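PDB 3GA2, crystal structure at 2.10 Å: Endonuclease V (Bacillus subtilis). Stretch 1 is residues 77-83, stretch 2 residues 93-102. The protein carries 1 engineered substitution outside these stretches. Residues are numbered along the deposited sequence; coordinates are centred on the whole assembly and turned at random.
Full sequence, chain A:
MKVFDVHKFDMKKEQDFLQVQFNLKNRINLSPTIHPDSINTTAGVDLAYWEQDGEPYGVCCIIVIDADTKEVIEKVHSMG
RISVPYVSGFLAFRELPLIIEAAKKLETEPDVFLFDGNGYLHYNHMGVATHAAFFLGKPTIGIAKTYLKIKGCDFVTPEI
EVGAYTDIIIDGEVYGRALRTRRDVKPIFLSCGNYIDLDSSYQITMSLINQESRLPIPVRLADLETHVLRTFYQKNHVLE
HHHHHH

Stretch 1 (77-83) HSMGRIS
Stretch 2 93-102: FRELPLIIEA

Residues 77-81 form the end of a β-strand, and the chain then leaves it as an extended loop through Ile 82 and Ser 83. The helix 96-102 packs against this segment, its N-to-C direction at 140° to that of the strand, so the two elements run roughly antiparallel, with axes approaching to 6.9 Å. Two pairs fix the register: Ser 78 CA lies 4.9 Å from Ala 102 CA, and Ser 83 CA lies 6.1 Å from Arg 94 CA. Together the stretches bury 406 Å².

The strand is built from extended backbone angles: phi/psi is -155/160 at His 77, -131/144 at Ser 78, -144/141 at Met 79 and 175/162 at Gly 80. Its alternation sorts the side chains. His 77 (chi1 p, chi2 79°), Met 79 and Arg 81 direct their CA-to-CB bonds away from the helix. Met 79, a selenomethionine, is t, m, m; Arg 81 is t, t, p with chi4 69°, and its long, charged chain is exposed. Ser 78 points toward the helix, and Gly 80 occupies the next position on that side. The helix, with phi/psi near -65/-45, is held by i to i-4 bonds, among them Ala 102 N to Leu 98 O at 3.1 Å and Glu 101 N to Pro 97 O at 3.0 Å.

The closest backbone approach suits small residues. Ser 78 CB is 3.8 Å from Ala 102 CB and 3.2 Å from Leu 98 O. With chi1 t (-170°), Ser 78 OG lies 3.1 Å from Glu 101 CB and 3.4 Å from Leu 98 CD2. The compact serine thus fits against one turn of helix, while the methyl of Ala 102 lets the strand come near. Glu 101 has chi1 -105°, between wells, with chi2 m and chi3 -52°; its closest approach here is through CB.

Leu 98 is the central apolar residue. Its m, t conformation (-76°, 174°) spreads the two methyls along stretch 1, CD2 by the strand and CD1 by the loop: CD2 lies 3.9 Å from Gly 80 N, and CD1 meets Ile 82 CD1 at 3.5 Å. Gly 80 has no side chain, so Leu 98 CD2 faces its backbone; an ideal CB there would lie 3.9 Å from CD2, an ordinary contact distance, so the geometry does not demand glycine. Ile 82 (phi/psi -77/143) starts sideways, but chi1 at -144°, off the wells, and chi2 p bring its end nearer stretch 2. Its CD1 therefore reaches Leu 98 and also comes within 3.0 Å of Arg 94 O, a tight contact with a carbonyl.

Beyond the strand, Arg 94 (phi/psi -88/7) points its CB toward stretch 1, where Ser 83 OG, set by chi1 p (61°), approaches Arg 94 CB at 3.5 Å. The arginine, p, t, t with chi4 -73°, extends its aliphatic chain. A water links the two residues weakly: it donates to Arg 94 O at 3.3 Å and lies 3.5 Å from Ser 83 OG. No clear direct hydrogen bond crosses the interface, which rests chiefly on close packing.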

# COMPACT_ATOMS: atom_id res chain seq x y z
N HIS A 77 -7.46 6.95 11.91
CA HIS A 77 -6.65 7.82 11.09
C HIS A 77 -5.57 8.47 11.93
O HIS A 77 -5.66 8.53 13.16
CB HIS A 77 -7.52 8.89 10.41
CG HIS A 77 -8.05 9.92 11.35
ND1 HIS A 77 -7.28 10.98 11.81
CD2 HIS A 77 -9.26 10.05 11.95
CE1 HIS A 77 -8.00 11.71 12.64
NE2 HIS A 77 -9.20 11.17 12.75
N SER A 78 -4.55 8.95 11.25
CA SER A 78 -3.43 9.61 11.88
C SER A 78 -3.24 10.90 11.11
O SER A 78 -3.45 10.94 9.89
CB SER A 78 -2.19 8.72 11.77
OG SER A 78 -1.13 9.22 12.57
N MSE A 79 -2.87 11.97 11.80
CA MSE A 79 -2.66 13.26 11.15
C MSE A 79 -1.50 14.01 11.79
O MSE A 79 -1.32 13.96 13.01
CB MSE A 79 -3.95 14.09 11.23
CG MSE A 79 -3.94 15.38 10.41
SE MSE A 79 -3.19 16.91 11.34
CE MSE A 79 -4.77 17.43 12.33
N GLY A 80 -0.70 14.68 10.96
CA GLY A 80 0.44 15.43 11.45
C GLY A 80 1.28 16.02 10.33
O GLY A 80 1.18 15.59 9.18
N ARG A 81 2.12 17.00 10.66
CA ARG A 81 2.97 17.63 9.65
C ARG A 81 3.96 16.61 9.11
O ARG A 81 4.72 16.00 9.86
CB ARG A 81 3.72 18.82 10.25
CG ARG A 81 4.51 19.64 9.22
CD ARG A 81 5.19 20.84 9.87
NE ARG A 81 6.25 20.43 10.79
CZ ARG A 81 7.40 19.89 10.40
NH1 ARG A 81 7.63 19.68 9.12
NH2 ARG A 81 8.30 19.55 11.31
N ILE A 82 3.96 16.43 7.79
CA ILE A 82 4.86 15.49 7.15
C ILE A 82 6.26 16.09 7.08
O ILE A 82 6.41 17.29 6.85
CB ILE A 82 4.38 15.14 5.73
CG1 ILE A 82 4.68 13.68 5.42
CG2 ILE A 82 5.05 16.04 4.70
CD1 ILE A 82 3.77 12.71 6.14
N SER A 83 7.28 15.26 7.26
CA SER A 83 8.66 15.73 7.21
C SER A 83 9.08 16.12 5.79
O SER A 83 8.86 15.38 4.84
CB SER A 83 9.60 14.65 7.74
OG SER A 83 9.52 13.47 6.95
N PHE A 93 9.51 6.34 3.69
CA PHE A 93 10.06 6.74 4.99
C PHE A 93 9.28 7.89 5.63
O PHE A 93 9.11 7.92 6.85
CB PHE A 93 11.54 7.12 4.87
CG PHE A 93 12.45 5.95 4.62
CD1 PHE A 93 12.57 5.41 3.35
CD2 PHE A 93 13.18 5.38 5.66
CE1 PHE A 93 13.41 4.32 3.11
CE2 PHE A 93 14.01 4.30 5.44
CZ PHE A 93 14.13 3.76 4.16
N ARG A 94 8.81 8.83 4.82
CA ARG A 94 8.06 9.94 5.40
C ARG A 94 6.57 9.64 5.53
O ARG A 94 5.79 10.52 5.88
CB ARG A 94 8.27 11.22 4.59
CG ARG A 94 8.02 11.13 3.11
CD ARG A 94 8.14 12.52 2.48
NE ARG A 94 8.16 12.47 1.02
CZ ARG A 94 9.20 12.06 0.30
NH1 ARG A 94 10.31 11.66 0.90
NH2 ARG A 94 9.12 12.06 -1.02
N GLU A 95 6.18 8.40 5.26
CA GLU A 95 4.78 8.01 5.37
C GLU A 95 4.60 7.03 6.53
O GLU A 95 3.59 7.08 7.23
CB GLU A 95 4.29 7.35 4.08
CG GLU A 95 4.37 8.23 2.86
CD GLU A 95 3.80 7.55 1.63
OE1 GLU A 95 4.27 6.44 1.30
OE2 GLU A 95 2.88 8.12 1.01
N LEU A 96 5.58 6.16 6.71
CA LEU A 96 5.54 5.16 7.76
C LEU A 96 5.14 5.67 9.14
O LEU A 96 4.29 5.06 9.80
CB LEU A 96 6.88 4.43 7.83
CG LEU A 96 6.94 3.09 7.08
CD1 LEU A 96 6.27 3.23 5.72
CD2 LEU A 96 8.39 2.65 6.92
N PRO A 97 5.73 6.78 9.59
CA PRO A 97 5.36 7.31 10.92
C PRO A 97 3.84 7.47 11.08
O PRO A 97 3.27 7.04 12.09
CB PRO A 97 6.12 8.63 10.98
CG PRO A 97 7.38 8.30 10.22
CD PRO A 97 6.83 7.57 9.01
N LEU A 98 3.19 8.06 10.09
CA LEU A 98 1.74 8.23 10.16
C LEU A 98 1.02 6.89 10.03
O LEU A 98 -0.02 6.67 10.65
CB LEU A 98 1.25 9.18 9.06
CG LEU A 98 1.53 10.67 9.32
CD1 LEU A 98 1.15 11.49 8.10
CD2 LEU A 98 0.75 11.11 10.54
N ILE A 99 1.58 5.99 9.22
CA ILE A 99 0.99 4.68 9.02
C ILE A 99 1.03 3.87 10.32
O ILE A 99 0.03 3.26 10.72
CB ILE A 99 1.72 3.89 7.92
CG1 ILE A 99 1.65 4.67 6.61
CG2 ILE A 99 1.09 2.50 7.76
CD1 ILE A 99 2.43 4.05 5.45
N ILE A 100 2.18 3.89 10.97
CA ILE A 100 2.36 3.17 12.22
C ILE A 100 1.44 3.73 13.30
O ILE A 100 0.82 2.98 14.04
CB ILE A 100 3.81 3.27 12.71
CG1 ILE A 100 4.76 2.82 11.59
CG2 ILE A 100 4.01 2.41 13.95
CD1 ILE A 100 4.44 1.46 11.04
N GLU A 101 1.36 5.06 13.37
CA GLU A 101 0.51 5.72 14.35
C GLU A 101 -0.93 5.27 14.23
O GLU A 101 -1.59 4.96 15.23
CB GLU A 101 0.58 7.23 14.18
CG GLU A 101 1.40 7.94 15.24
CD GLU A 101 0.97 7.55 16.64
OE1 GLU A 101 -0.24 7.66 16.94
OE2 GLU A 101 1.84 7.14 17.44
N ALA A 102 -1.43 5.24 13.00
CA ALA A 102 -2.80 4.84 12.72
C ALA A 102 -3.00 3.37 13.09
O ALA A 102 -3.96 3.03 13.77
CB ALA A 102 -3.12 5.06 11.23
O HOH W 1 6.88 11.99 8.67